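Long-range contacts in sister chromatid cohesion protein (Chaetomium thermophilum, PDB 5T8V), which probably helps load cohesin onto chromatin as the whole Scc2 protein, of which this chain is the C-terminal HEAT-repeat part: residues A[1166-1171]-A[1205-1210]; A[1180-1185]-A[1233-1238]; A[18-23]-A[64-69]; A[136-141]-A[208-213]; A[968-973]-A[1026-1031]. All coordinates share one frame; numbering follows the deposited sequence.

Contact 1: residues A[1166-1171]-A[1205-1210]; sequences FITLAT and QSIFAY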
# COMPACT_ATOMS: atom_id res chain seq x y z
N PHE A 1166 -9.25 35.71 23.42
CA PHE A 1166 -9.16 34.77 22.31
C PHE A 1166 -8.17 33.66 22.60
O PHE A 1166 -8.41 32.50 22.24
CB PHE A 1166 -8.79 35.50 21.02
CG PHE A 1166 -9.95 36.18 20.35
CD1 PHE A 1166 -11.00 35.44 19.83
CD2 PHE A 1166 -9.99 37.56 20.24
CE1 PHE A 1166 -12.07 36.06 19.21
CE2 PHE A 1166 -11.06 38.19 19.62
CZ PHE A 1166 -12.10 37.44 19.11
N ILE A 1167 -7.05 33.98 23.24
CA ILE A 1167 -6.12 32.95 23.68
C ILE A 1167 -6.84 31.94 24.56
O ILE A 1167 -6.58 30.73 24.50
CB ILE A 1167 -4.92 33.57 24.41
CG1 ILE A 1167 -4.14 34.49 23.46
CG2 ILE A 1167 -4.00 32.49 24.97
CD1 ILE A 1167 -3.06 35.31 24.14
N THR A 1168 -7.78 32.41 25.38
CA THR A 1168 -8.52 31.52 26.28
C THR A 1168 -9.55 30.70 25.51
O THR A 1168 -9.68 29.49 25.73
CB THR A 1168 -9.20 32.34 27.37
OG1 THR A 1168 -8.23 33.17 28.03
CG2 THR A 1168 -9.84 31.43 28.40
N LEU A 1169 -10.29 31.34 24.60
CA LEU A 1169 -11.31 30.63 23.84
C LEU A 1169 -10.71 29.63 22.87
O LEU A 1169 -11.42 28.71 22.43
CB LEU A 1169 -12.19 31.63 23.10
CG LEU A 1169 -13.02 32.56 23.98
CD1 LEU A 1169 -13.62 33.70 23.16
CD2 LEU A 1169 -14.13 31.79 24.70
N ALA A 1170 -9.44 29.78 22.51
CA ALA A 1170 -8.81 28.82 21.61
C ALA A 1170 -8.72 27.43 22.23
O ALA A 1170 -8.60 26.44 21.50
CB ALA A 1170 -7.41 29.30 21.22
N THR A 1171 -8.79 27.33 23.56
CA THR A 1171 -8.75 26.05 24.25
C THR A 1171 -10.15 25.49 24.51
O THR A 1171 -10.31 24.63 25.38
CB THR A 1171 -8.00 26.18 25.57
OG1 THR A 1171 -8.75 27.00 26.48
CG2 THR A 1171 -6.63 26.81 25.35
N GLN A 1205 -3.18 31.87 33.46
CA GLN A 1205 -4.21 31.87 34.49
C GLN A 1205 -5.61 31.85 33.87
O GLN A 1205 -6.50 31.14 34.34
CB GLN A 1205 -4.05 33.09 35.40
CG GLN A 1205 -2.74 33.12 36.17
CD GLN A 1205 -2.38 34.51 36.67
OE1 GLN A 1205 -3.18 35.44 36.57
NE2 GLN A 1205 -1.17 34.66 37.19
N SER A 1206 -5.80 32.63 32.80
CA SER A 1206 -7.11 32.68 32.15
C SER A 1206 -7.48 31.33 31.56
O SER A 1206 -8.62 30.86 31.72
CB SER A 1206 -7.10 33.76 31.06
OG SER A 1206 -8.34 33.79 30.38
N ILE A 1207 -6.54 30.68 30.87
CA ILE A 1207 -6.83 29.37 30.29
C ILE A 1207 -7.20 28.38 31.38
O ILE A 1207 -8.12 27.58 31.22
CB ILE A 1207 -5.63 28.88 29.45
CG1 ILE A 1207 -5.43 29.79 28.23
CG2 ILE A 1207 -5.84 27.43 29.00
CD1 ILE A 1207 -4.18 29.50 27.43
N PHE A 1208 -6.48 28.42 32.51
CA PHE A 1208 -6.79 27.50 33.60
C PHE A 1208 -8.18 27.76 34.15
O PHE A 1208 -8.98 26.83 34.31
CB PHE A 1208 -5.74 27.61 34.70
CG PHE A 1208 -6.09 26.84 35.94
CD1 PHE A 1208 -6.15 25.45 35.92
CD2 PHE A 1208 -6.38 27.49 37.13
CE1 PHE A 1208 -6.48 24.74 37.05
CE2 PHE A 1208 -6.71 26.79 38.26
CZ PHE A 1208 -6.76 25.41 38.23
N ALA A 1209 -8.49 29.02 34.47
CA ALA A 1209 -9.81 29.34 35.00
C ALA A 1209 -10.91 28.94 34.02
O ALA A 1209 -11.98 28.49 34.43
CB ALA A 1209 -9.90 30.84 35.31
N TYR A 1210 -10.64 29.07 32.72
CA TYR A 1210 -11.63 28.70 31.71
C TYR A 1210 -11.84 27.19 31.69
O TYR A 1210 -12.98 26.72 31.67
CB TYR A 1210 -11.17 29.20 30.34
CG TYR A 1210 -12.15 28.98 29.22
CD1 TYR A 1210 -13.28 29.76 29.09
CD2 TYR A 1210 -11.93 27.99 28.27
CE1 TYR A 1210 -14.18 29.57 28.05
CE2 TYR A 1210 -12.82 27.78 27.23
CZ TYR A 1210 -13.94 28.57 27.13
OH TYR A 1210 -14.83 28.37 26.09
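S1206 turns its OG anti to the backbone N (chi1 178°), while T1168 holds OG1 beside its own backbone N and CG2 anti to it (chi1 -53°); the two hydroxyls therefore meet across the contact. S1206 OG is placed to donate to T1168 OG1, though the modelled 2.4 Å between S1206 OG and T1168 OG1 is doubtfully short. T1168 OG1 is also hydrogen-bonded to V1164 O, within its own helix. The methyl CG2 of T1168 lies against CB and CG of Y1210, at the root of the tyrosine side chain. Both segments belong to the stacked helices of the Scc2 C-terminal region, part of a HEAT-repeat protein; here the end of helix 1163-1169 packs on helix 1200-1213. Further along the tyrosine, L1169 CD2 comes to 3.8 Å from Y1210 OH, the two side chains crossing at about a right angle. T1171 OG1 stands 3.8 Å from Y1210 CD2, held there by a hydrogen bond of 2.8 Å from T1171 OG1 to T1168 O, which accepts T1171 N as well. I1207 adds the apolar half: its CD1 reaches I1167 CG2 at 3.9 Å, these side chains also set crosswise. The other branch, I1207 CG2, meets T1171 CG2 at 3.8 Å. Beyond them, T1171 O takes a hydrogen bond from Q1211 NE2.

Contact 2: residues A[1180-1185]-A[1233-1238]; sequences LAFLEH and FMEVLK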
# COMPACT_ATOMS: atom_id res chain seq x y z
N LEU A 1180 -12.11 29.73 15.35
CA LEU A 1180 -12.15 31.18 15.16
C LEU A 1180 -11.24 31.89 16.15
O LEU A 1180 -10.42 32.73 15.77
CB LEU A 1180 -13.60 31.67 15.29
CG LEU A 1180 -13.88 33.14 15.00
CD1 LEU A 1180 -13.51 33.51 13.57
CD2 LEU A 1180 -15.34 33.45 15.27
N ALA A 1181 -11.38 31.57 17.44
CA ALA A 1181 -10.53 32.20 18.45
C ALA A 1181 -9.06 31.94 18.17
O ALA A 1181 -8.21 32.81 18.42
CB ALA A 1181 -10.91 31.69 19.84
N PHE A 1182 -8.73 30.76 17.66
CA PHE A 1182 -7.34 30.45 17.32
C PHE A 1182 -6.87 31.30 16.15
O PHE A 1182 -5.70 31.72 16.11
CB PHE A 1182 -7.19 28.97 17.01
CG PHE A 1182 -5.84 28.60 16.46
CD1 PHE A 1182 -4.73 28.54 17.29
CD2 PHE A 1182 -5.68 28.30 15.12
CE1 PHE A 1182 -3.49 28.20 16.79
CE2 PHE A 1182 -4.44 27.96 14.61
CZ PHE A 1182 -3.34 27.91 15.45
N LEU A 1183 -7.75 31.57 15.18
CA LEU A 1183 -7.39 32.46 14.09
C LEU A 1183 -7.13 33.87 14.60
O LEU A 1183 -6.19 34.54 14.15
CB LEU A 1183 -8.50 32.47 13.04
CG LEU A 1183 -8.63 31.23 12.16
CD1 LEU A 1183 -9.93 31.28 11.36
CD2 LEU A 1183 -7.44 31.10 11.23
N GLU A 1184 -7.96 34.35 15.53
CA GLU A 1184 -7.78 35.71 16.04
C GLU A 1184 -6.53 35.81 16.90
O GLU A 1184 -5.84 36.84 16.88
CB GLU A 1184 -9.02 36.14 16.82
CG GLU A 1184 -10.28 36.17 15.98
CD GLU A 1184 -10.14 37.00 14.73
OE1 GLU A 1184 -9.35 37.98 14.75
OE2 GLU A 1184 -10.79 36.67 13.72
N HIS A 1185 -6.22 34.77 17.67
CA HIS A 1185 -4.99 34.78 18.46
C HIS A 1185 -3.77 34.71 17.56
O HIS A 1185 -2.76 35.38 17.81
CB HIS A 1185 -5.01 33.62 19.45
CG HIS A 1185 -3.68 33.34 20.08
ND1 HIS A 1185 -2.74 34.32 20.32
CD2 HIS A 1185 -3.13 32.19 20.53
CE1 HIS A 1185 -1.67 33.79 20.88
NE2 HIS A 1185 -1.88 32.49 21.02
N PHE A 1233 -1.51 27.46 22.03
CA PHE A 1233 -0.66 28.56 22.46
C PHE A 1233 0.75 28.40 21.91
O PHE A 1233 1.22 29.22 21.10
CB PHE A 1233 -0.65 28.64 23.99
CG PHE A 1233 -0.24 29.98 24.54
CD1 PHE A 1233 0.46 30.90 23.77
CD2 PHE A 1233 -0.56 30.32 25.84
CE1 PHE A 1233 0.82 32.12 24.29
CE2 PHE A 1233 -0.20 31.54 26.37
CZ PHE A 1233 0.49 32.45 25.59
N MET A 1234 1.44 27.34 22.32
CA MET A 1234 2.81 27.13 21.87
C MET A 1234 2.89 27.02 20.36
O MET A 1234 3.88 27.45 19.76
CB MET A 1234 3.40 25.89 22.53
CG MET A 1234 3.74 26.09 24.00
SD MET A 1234 5.00 24.96 24.60
CE MET A 1234 6.43 25.50 23.68
N GLU A 1235 1.87 26.46 19.72
CA GLU A 1235 1.88 26.39 18.26
C GLU A 1235 1.98 27.79 17.66
O GLU A 1235 2.75 28.02 16.73
CB GLU A 1235 0.63 25.67 17.74
CG GLU A 1235 0.69 25.35 16.26
CD GLU A 1235 -0.35 24.34 15.83
OE1 GLU A 1235 -1.50 24.74 15.56
OE2 GLU A 1235 -0.02 23.13 15.78
N VAL A 1236 1.22 28.74 18.22
CA VAL A 1236 1.32 30.13 17.76
C VAL A 1236 2.72 30.67 18.03
O VAL A 1236 3.24 31.47 17.25
CB VAL A 1236 0.23 30.98 18.44
CG1 VAL A 1236 0.39 32.45 18.05
CG2 VAL A 1236 -1.15 30.48 18.05
N LEU A 1237 3.34 30.24 19.13
CA LEU A 1237 4.71 30.65 19.43
C LEU A 1237 5.73 29.97 18.53
O LEU A 1237 6.93 30.24 18.68
CB LEU A 1237 5.03 30.37 20.90
CG LEU A 1237 4.67 31.48 21.89
CD1 LEU A 1237 5.62 32.65 21.75
CD2 LEU A 1237 3.23 31.94 21.70
N LYS A 1238 5.30 29.11 17.61
CA LYS A 1238 6.21 28.49 16.66
C LYS A 1238 6.59 29.42 15.51
O LYS A 1238 7.42 29.04 14.68
CB LYS A 1238 5.58 27.21 16.11
CG LYS A 1238 6.59 26.11 15.77
CD LYS A 1238 5.93 24.91 15.12
CE LYS A 1238 4.89 24.26 16.02
NZ LYS A 1238 4.36 22.99 15.46
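V1236 lies against two rings of the facing helix, F1182 and H1185, and this is the tight part of the contact. Its CG1 sits over one face of the H1185 imidazole, offset toward the rim, in a CH-pi contact with CG1 4.0 Å from the ring centroid. The other methyl, V1236 CG2, touches H1185 CD2 at 3.6 Å and F1182 CE1 at 3.5 Å. With CG anti to the backbone N (chi1 167°), H1185 reaches toward helix 1231-1240 and turns its edge to the F1233 ring. The two rings form an offset edge-to-face pair, centroids of H1185 and F1233 5.6 Å apart and planes at 83°, with H1185 NE2 3.9 Å from F1233 CD1. E1235 is the loose, partly exposed member: its OE1 approaches F1182 CZ at 3.7 Å, meeting just the CZ and CE1 end of that ring, the side chains crossing at about a right angle, and little of E1235 is buried here. No hydrogen bond spans the contact; the segment axes approach to 10.9 Å and cross at -36°. Helix 1163-1169 covers H1185 through I1167, and helix 1200-1213 lays A1203 and I1207 on F1233. F1248 of helix 1243-1254 also meets the F1233 ring, so the pair is built into the packed helices of the C-terminal region.

Contact 3: residues A[18-23]-A[64-69]; sequences HELKAY and SALKKT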
# COMPACT_ATOMS: atom_id res chain seq x y z
N HIS A 18 32.04 -63.00 -32.37
CA HIS A 18 32.84 -63.31 -33.56
C HIS A 18 33.23 -62.04 -34.31
O HIS A 18 34.33 -61.95 -34.87
CB HIS A 18 32.08 -64.27 -34.47
CG HIS A 18 32.10 -65.69 -34.00
ND1 HIS A 18 32.92 -66.12 -32.98
CD2 HIS A 18 31.40 -66.77 -34.40
CE1 HIS A 18 32.73 -67.41 -32.78
NE2 HIS A 18 31.81 -67.83 -33.63
N GLU A 19 32.34 -61.04 -34.33
CA GLU A 19 32.68 -59.78 -34.98
C GLU A 19 33.83 -59.08 -34.27
O GLU A 19 34.79 -58.63 -34.90
CB GLU A 19 31.44 -58.87 -35.04
CG GLU A 19 30.39 -59.32 -36.04
CD GLU A 19 29.16 -58.43 -36.04
OE1 GLU A 19 29.05 -57.57 -35.14
OE2 GLU A 19 28.31 -58.59 -36.94
N LEU A 20 33.75 -58.99 -32.94
CA LEU A 20 34.83 -58.37 -32.19
C LEU A 20 36.13 -59.15 -32.33
O LEU A 20 37.21 -58.55 -32.40
CB LEU A 20 34.46 -58.23 -30.71
CG LEU A 20 35.57 -57.59 -29.88
CD1 LEU A 20 35.02 -56.53 -28.96
CD2 LEU A 20 36.33 -58.64 -29.08
N LYS A 21 36.05 -60.48 -32.36
CA LYS A 21 37.26 -61.27 -32.57
C LYS A 21 37.88 -60.97 -33.92
O LYS A 21 39.09 -60.73 -34.03
CB LYS A 21 36.94 -62.77 -32.44
CG LYS A 21 36.74 -63.24 -31.01
CD LYS A 21 36.90 -64.76 -30.90
CE LYS A 21 36.67 -65.24 -29.48
NZ LYS A 21 37.23 -66.60 -29.23
N ALA A 22 37.06 -60.98 -34.98
CA ALA A 22 37.57 -60.71 -36.32
C ALA A 22 38.22 -59.33 -36.38
O ALA A 22 39.39 -59.20 -36.76
CB ALA A 22 36.43 -60.81 -37.34
N TYR A 23 37.47 -58.29 -36.01
CA TYR A 23 38.03 -56.94 -36.06
C TYR A 23 39.29 -56.84 -35.21
O TYR A 23 40.26 -56.17 -35.60
CB TYR A 23 36.99 -55.93 -35.57
CG TYR A 23 37.31 -54.52 -36.01
CD1 TYR A 23 38.39 -53.83 -35.47
CD2 TYR A 23 36.54 -53.88 -36.97
CE1 TYR A 23 38.69 -52.55 -35.87
CE2 TYR A 23 36.83 -52.60 -37.38
CZ TYR A 23 37.90 -51.94 -36.82
OH TYR A 23 38.20 -50.66 -37.23
N SER A 64 32.87 -49.82 -30.14
CA SER A 64 31.51 -50.25 -30.44
C SER A 64 31.35 -51.75 -30.23
O SER A 64 30.43 -52.20 -29.53
CB SER A 64 31.15 -49.86 -31.88
OG SER A 64 29.81 -50.20 -32.18
N ALA A 65 32.25 -52.54 -30.82
CA ALA A 65 32.16 -53.99 -30.67
C ALA A 65 32.24 -54.40 -29.20
O ALA A 65 31.49 -55.28 -28.75
CB ALA A 65 33.27 -54.66 -31.48
N LEU A 66 33.14 -53.78 -28.44
CA LEU A 66 33.26 -54.08 -27.02
C LEU A 66 31.95 -53.81 -26.29
O LEU A 66 31.50 -54.62 -25.47
CB LEU A 66 34.39 -53.25 -26.41
CG LEU A 66 35.82 -53.66 -26.80
CD1 LEU A 66 36.80 -52.55 -26.45
CD2 LEU A 66 36.21 -54.95 -26.10
N LYS A 67 31.32 -52.66 -26.58
CA LYS A 67 30.03 -52.36 -25.96
C LYS A 67 29.00 -53.43 -26.32
O LYS A 67 28.20 -53.83 -25.46
CB LYS A 67 29.55 -50.98 -26.40
CG LYS A 67 28.09 -50.69 -26.07
CD LYS A 67 27.82 -49.19 -26.08
CE LYS A 67 26.36 -48.88 -26.37
NZ LYS A 67 26.03 -49.00 -27.82
N LYS A 68 29.00 -53.90 -27.57
CA LYS A 68 28.11 -54.99 -27.94
C LYS A 68 28.35 -56.21 -27.06
O LYS A 68 27.40 -56.81 -26.53
CB LYS A 68 28.29 -55.34 -29.41
CG LYS A 68 27.39 -54.56 -30.36
CD LYS A 68 27.53 -55.08 -31.79
CE LYS A 68 26.68 -54.27 -32.76
NZ LYS A 68 26.81 -54.78 -34.16
N THR A 69 29.61 -56.61 -26.90
CA THR A 69 29.90 -57.81 -26.10
C THR A 69 29.48 -57.62 -24.65
O THR A 69 29.03 -58.56 -24.00
CB THR A 69 31.39 -58.16 -26.18
OG1 THR A 69 32.17 -57.05 -25.75
CG2 THR A 69 31.77 -58.54 -27.61
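L20 carries the contact, pushing its CD1 methyl against the turn of A65 and L66. CD1 of L20 lies 3.6 Å from A65 CB and 3.5 Å from L66 CD2, and it also touches the backbone there, 3.4 Å from L66 N. CG anti to the backbone N (chi1 179°) starts the L20 side chain toward helix 56-71. T69 closes the patch one turn on, its CG2 meeting both CB and CD1 of L20. The small A65 lets the backbones come near, with L20 CA and A65 CA 5.4 Å apart. These helices, 9-36 and 56-71, form an antiparallel pair at the N-terminal end of the modelled fragment, their short segments meeting at 150° with axes 9.3 Å apart and a small two-stranded hairpin in the chain between them. At the exposed border E19 and K68, both extended, make a long salt bridge, E19 OE1 to K68 NZ at 3.7 Å. In the second shell, T69 OG1 gives its proton to L66 O, which fixes the threonine rotation and turns CG2 to L20. Outside the pair, V78 covers L20, F75 lies on both L66 and T69, and helix 120-136 backs L66 through T132 and R135.

Contact 4: residues A[136-141]-A[208-213]; sequences IMCGGR and SELIAK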
# COMPACT_ATOMS: atom_id res chain seq x y z
N ILE A 136 37.05 -51.29 -21.28
CA ILE A 136 37.54 -52.62 -20.89
C ILE A 136 37.44 -52.79 -19.38
O ILE A 136 37.13 -53.88 -18.89
CB ILE A 136 38.98 -52.83 -21.40
CG1 ILE A 136 38.97 -53.00 -22.92
CG2 ILE A 136 39.62 -54.04 -20.72
CD1 ILE A 136 40.34 -52.97 -23.55
N MET A 137 37.70 -51.73 -18.62
CA MET A 137 37.52 -51.78 -17.18
C MET A 137 36.07 -51.68 -16.75
O MET A 137 35.79 -51.72 -15.55
CB MET A 137 38.33 -50.67 -16.51
CG MET A 137 39.80 -51.01 -16.33
SD MET A 137 40.71 -49.75 -15.40
CE MET A 137 40.81 -48.45 -16.63
N CYS A 138 35.13 -51.54 -17.69
CA CYS A 138 33.70 -51.49 -17.38
C CYS A 138 32.97 -52.75 -17.83
O CYS A 138 31.78 -52.69 -18.16
CB CYS A 138 33.07 -50.26 -18.02
SG CYS A 138 33.58 -48.70 -17.28
N GLY A 139 33.65 -53.89 -17.85
CA GLY A 139 33.05 -55.12 -18.34
C GLY A 139 32.67 -56.12 -17.26
O GLY A 139 32.04 -57.14 -17.55
N GLY A 140 33.06 -55.84 -16.02
CA GLY A 140 32.76 -56.74 -14.92
C GLY A 140 33.67 -57.94 -14.80
O GLY A 140 33.44 -58.78 -13.92
N ARG A 141 34.70 -58.05 -15.63
CA ARG A 141 35.63 -59.17 -15.53
C ARG A 141 36.51 -59.02 -14.30
O ARG A 141 36.75 -57.91 -13.80
CB ARG A 141 36.48 -59.26 -16.80
CG ARG A 141 35.71 -59.70 -18.04
CD ARG A 141 36.58 -59.67 -19.28
NE ARG A 141 37.66 -60.66 -19.22
CZ ARG A 141 37.80 -61.70 -20.05
NH1 ARG A 141 36.95 -61.92 -21.04
NH2 ARG A 141 38.83 -62.53 -19.89
N SER A 208 32.61 -40.68 -16.66
CA SER A 208 31.38 -40.70 -15.88
C SER A 208 30.87 -42.12 -15.70
O SER A 208 30.46 -42.51 -14.60
CB SER A 208 30.31 -39.84 -16.55
OG SER A 208 30.61 -38.46 -16.44
N GLU A 209 30.89 -42.91 -16.77
CA GLU A 209 30.50 -44.31 -16.65
C GLU A 209 31.48 -45.08 -15.77
O GLU A 209 31.07 -45.89 -14.93
CB GLU A 209 30.41 -44.95 -18.03
CG GLU A 209 30.04 -46.42 -18.03
CD GLU A 209 29.96 -47.01 -19.42
OE1 GLU A 209 29.87 -46.22 -20.39
OE2 GLU A 209 30.00 -48.25 -19.55
N LEU A 210 32.79 -44.83 -15.94
CA LEU A 210 33.80 -45.56 -15.19
C LEU A 210 33.56 -45.49 -13.69
O LEU A 210 33.47 -46.52 -13.02
CB LEU A 210 35.19 -45.01 -15.52
CG LEU A 210 36.35 -45.64 -14.72
CD1 LEU A 210 36.76 -46.98 -15.31
CD2 LEU A 210 37.53 -44.70 -14.64
N ILE A 211 33.46 -44.27 -13.15
CA ILE A 211 33.43 -44.13 -11.70
C ILE A 211 32.24 -44.84 -11.06
O ILE A 211 32.22 -45.00 -9.84
CB ILE A 211 33.45 -42.64 -11.30
CG1 ILE A 211 32.26 -41.90 -11.92
CG2 ILE A 211 34.77 -42.00 -11.72
CD1 ILE A 211 32.14 -40.45 -11.48
N ALA A 212 31.26 -45.27 -11.85
CA ALA A 212 30.11 -45.99 -11.32
C ALA A 212 30.32 -47.49 -11.26
O ALA A 212 29.58 -48.17 -10.53
CB ALA A 212 28.87 -45.70 -12.16
N LYS A 213 31.28 -48.03 -12.00
CA LYS A 213 31.45 -49.47 -12.12
C LYS A 213 32.75 -49.99 -11.52
O LYS A 213 32.85 -51.19 -11.26
CB LYS A 213 31.38 -49.89 -13.59
CG LYS A 213 30.08 -49.46 -14.27
CD LYS A 213 29.94 -50.06 -15.65
CE LYS A 213 28.68 -49.56 -16.33
NZ LYS A 213 28.49 -50.15 -17.69
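The carboxylate of E209 is the flat group here: C138 CB lies off one side of its plane, 4.0 Å from E209 OE2, while K213 NZ comes to the same oxygen from across the plane, on its anti side and 34° out of the plane. This salt bridge, E209 OE2 to K213 NZ at 3.1 Å, lies within the helix segment. K213, extended beyond CG, runs past the turn, its CD 3.9 Å from C138 CB. Next to the ion pair, C138 rests SG 3.8 Å from L210 CA. L210 CD1 lies about equally near that sulfur and M137 CB, 4.2 Å from the latter. C138 sits in a type I beta turn, I136 to G139, at the end of helix 120-136. I152 of helix 149-172 lies on both M137 and L210. An alanine in place of E209 would probably leave K213 NZ without its charged mate and let the lysine swing away from C138. The contact joins a buried apolar patch to an ion pair, with no hydrogen bond between turn and helix.

Contact 5: residues A[968-973]-A[1026-1031]; sequences LKIRQF and LDVRKP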
# COMPACT_ATOMS: atom_id res chain seq x y z
N LEU A 968 -53.55 37.19 22.07
CA LEU A 968 -53.76 37.47 20.66
C LEU A 968 -53.19 38.81 20.23
O LEU A 968 -52.58 38.90 19.16
CB LEU A 968 -55.26 37.43 20.33
CG LEU A 968 -55.67 37.86 18.92
CD1 LEU A 968 -54.91 37.08 17.86
CD2 LEU A 968 -57.17 37.67 18.74
N LYS A 969 -53.37 39.86 21.03
CA LYS A 969 -52.81 41.16 20.68
C LYS A 969 -51.28 41.13 20.69
O LYS A 969 -50.65 41.88 19.93
CB LYS A 969 -53.32 42.24 21.63
CG LYS A 969 -54.81 42.55 21.48
CD LYS A 969 -55.23 43.71 22.37
CE LYS A 969 -56.74 43.94 22.30
NZ LYS A 969 -57.51 42.87 22.99
N ILE A 970 -50.68 40.28 21.52
CA ILE A 970 -49.22 40.18 21.55
C ILE A 970 -48.69 39.64 20.23
O ILE A 970 -47.64 40.07 19.75
CB ILE A 970 -48.78 39.31 22.75
CG1 ILE A 970 -49.09 40.03 24.06
CG2 ILE A 970 -47.28 38.98 22.65
CD1 ILE A 970 -48.81 39.20 25.31
N ARG A 971 -49.39 38.67 19.64
CA ARG A 971 -48.97 38.15 18.34
C ARG A 971 -49.18 39.19 17.24
O ARG A 971 -48.32 39.35 16.36
CB ARG A 971 -49.72 36.85 18.03
CG ARG A 971 -49.48 35.76 19.06
CD ARG A 971 -50.11 34.43 18.67
NE ARG A 971 -51.57 34.47 18.71
CZ ARG A 971 -52.35 33.39 18.65
NH1 ARG A 971 -51.82 32.18 18.56
NH2 ARG A 971 -53.67 33.53 18.69
N GLN A 972 -50.30 39.90 17.29
CA GLN A 972 -50.50 41.03 16.38
C GLN A 972 -49.32 41.98 16.44
O GLN A 972 -48.76 42.37 15.40
CB GLN A 972 -51.79 41.77 16.73
CG GLN A 972 -53.06 40.96 16.55
CD GLN A 972 -54.31 41.80 16.75
OE1 GLN A 972 -54.30 43.01 16.53
NE2 GLN A 972 -55.39 41.16 17.18
N PHE A 973 -48.91 42.37 17.65
CA PHE A 973 -47.75 43.25 17.79
C PHE A 973 -46.50 42.59 17.24
O PHE A 973 -45.66 43.26 16.61
CB PHE A 973 -47.53 43.63 19.25
CG PHE A 973 -46.16 44.18 19.50
CD1 PHE A 973 -45.85 45.47 19.12
CD2 PHE A 973 -45.18 43.40 20.08
CE1 PHE A 973 -44.59 45.98 19.33
CE2 PHE A 973 -43.91 43.90 20.29
CZ PHE A 973 -43.62 45.20 19.92
N LEU A 1026 -42.27 38.83 27.88
CA LEU A 1026 -41.17 38.44 27.01
C LEU A 1026 -41.61 38.34 25.56
O LEU A 1026 -40.87 38.72 24.65
CB LEU A 1026 -40.58 37.11 27.49
CG LEU A 1026 -39.10 36.86 27.19
CD1 LEU A 1026 -38.21 37.89 27.86
CD2 LEU A 1026 -38.70 35.46 27.63
N ASP A 1027 -42.83 37.83 25.32
CA ASP A 1027 -43.34 37.73 23.96
C ASP A 1027 -43.45 39.09 23.28
O ASP A 1027 -43.56 39.15 22.06
CB ASP A 1027 -44.71 37.05 23.96
CG ASP A 1027 -44.64 35.59 24.37
OD1 ASP A 1027 -43.56 34.98 24.23
OD2 ASP A 1027 -45.68 35.05 24.83
N VAL A 1028 -43.41 40.17 24.05
CA VAL A 1028 -43.44 41.53 23.51
C VAL A 1028 -42.04 42.11 23.41
O VAL A 1028 -41.67 42.70 22.39
CB VAL A 1028 -44.36 42.43 24.37
CG1 VAL A 1028 -44.28 43.88 23.92
CG2 VAL A 1028 -45.79 41.93 24.29
N ARG A 1029 -41.23 41.95 24.46
CA ARG A 1029 -39.87 42.48 24.44
C ARG A 1029 -39.05 41.84 23.33
O ARG A 1029 -38.15 42.49 22.78
CB ARG A 1029 -39.20 42.25 25.79
CG ARG A 1029 -39.78 43.06 26.93
CD ARG A 1029 -39.04 42.78 28.23
NE ARG A 1029 -37.66 43.27 28.19
CZ ARG A 1029 -36.73 42.97 29.09
NH1 ARG A 1029 -37.02 42.17 30.11
NH2 ARG A 1029 -35.51 43.46 28.98
N LYS A 1030 -39.33 40.57 22.99
CA LYS A 1030 -38.53 39.91 21.96
C LYS A 1030 -38.74 40.56 20.59
O LYS A 1030 -37.78 41.13 20.04
CB LYS A 1030 -38.82 38.41 21.94
CG LYS A 1030 -38.10 37.67 20.82
CD LYS A 1030 -38.48 36.20 20.75
CE LYS A 1030 -37.86 35.53 19.53
NZ LYS A 1030 -38.32 36.16 18.26
N PRO A 1031 -39.93 40.52 20.00
CA PRO A 1031 -40.09 41.08 18.65
C PRO A 1031 -39.82 42.58 18.57
O PRO A 1031 -39.52 43.08 17.48
CB PRO A 1031 -41.54 40.75 18.29
CG PRO A 1031 -42.23 40.60 19.60
CD PRO A 1031 -41.21 40.02 20.53
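Two nearly parallel helices, 969-986 and 1026-1042, lie side by side in the helical stack, their segments 5° apart in direction and 9.4 Å between axes, with I970 and F973 set against V1028. I970 CG2 packs on V1028 CG2 at 3.7 Å and on D1027 CB at 3.5 Å, crossing both side chains at about a right angle. F973, CG anti to the backbone N (chi1 163°), brings CE2 up to the V1028 carbonyl oxygen, the V1028 CG1 methyl and P1031. V1028 O lies at the ring edge near its plane, 3.3 Å from F973 CE2, while V1028 CG1 meets the same F973 CE2 at 3.6 Å. P1031 CG touches F973 CE2 obliquely; lacking an N-H for the turn before, P1031 kinks its helix. F1019 meets the phenylalanine ring as well. An alanine at F973 would probably open a gap beside V1028 CG1 and P1031 CG and leave F1019 without its ring partner. Such side-by-side parallel packing is consistent with neighbouring layers of a HEAT-repeat solenoid.

Along the chain the order is contact 3, contact 4, contact 5, then contacts 1 and 2, whose segments alternate. Contacts 3 and 4 lie toward the N-terminal end, centres about 17 Å apart, and touch where L66 CD1 packs on I136 CG1. Contacts 1 and 2, centres about 12 Å apart, share the sister chromatid cohesion C-terminus region: helix 1163-1169 precedes 1175-1191, 1200-1213 precedes 1231-1240, and L1169 CB packs on A1181 CB. Contact 5 is about 39 Å from contact 1, centre to centre, on the same side of the chain's centre. From contact 3 to contact 5 the centres span about 136 Å, so local helix packings are spread along one elongated, largely helical molecule.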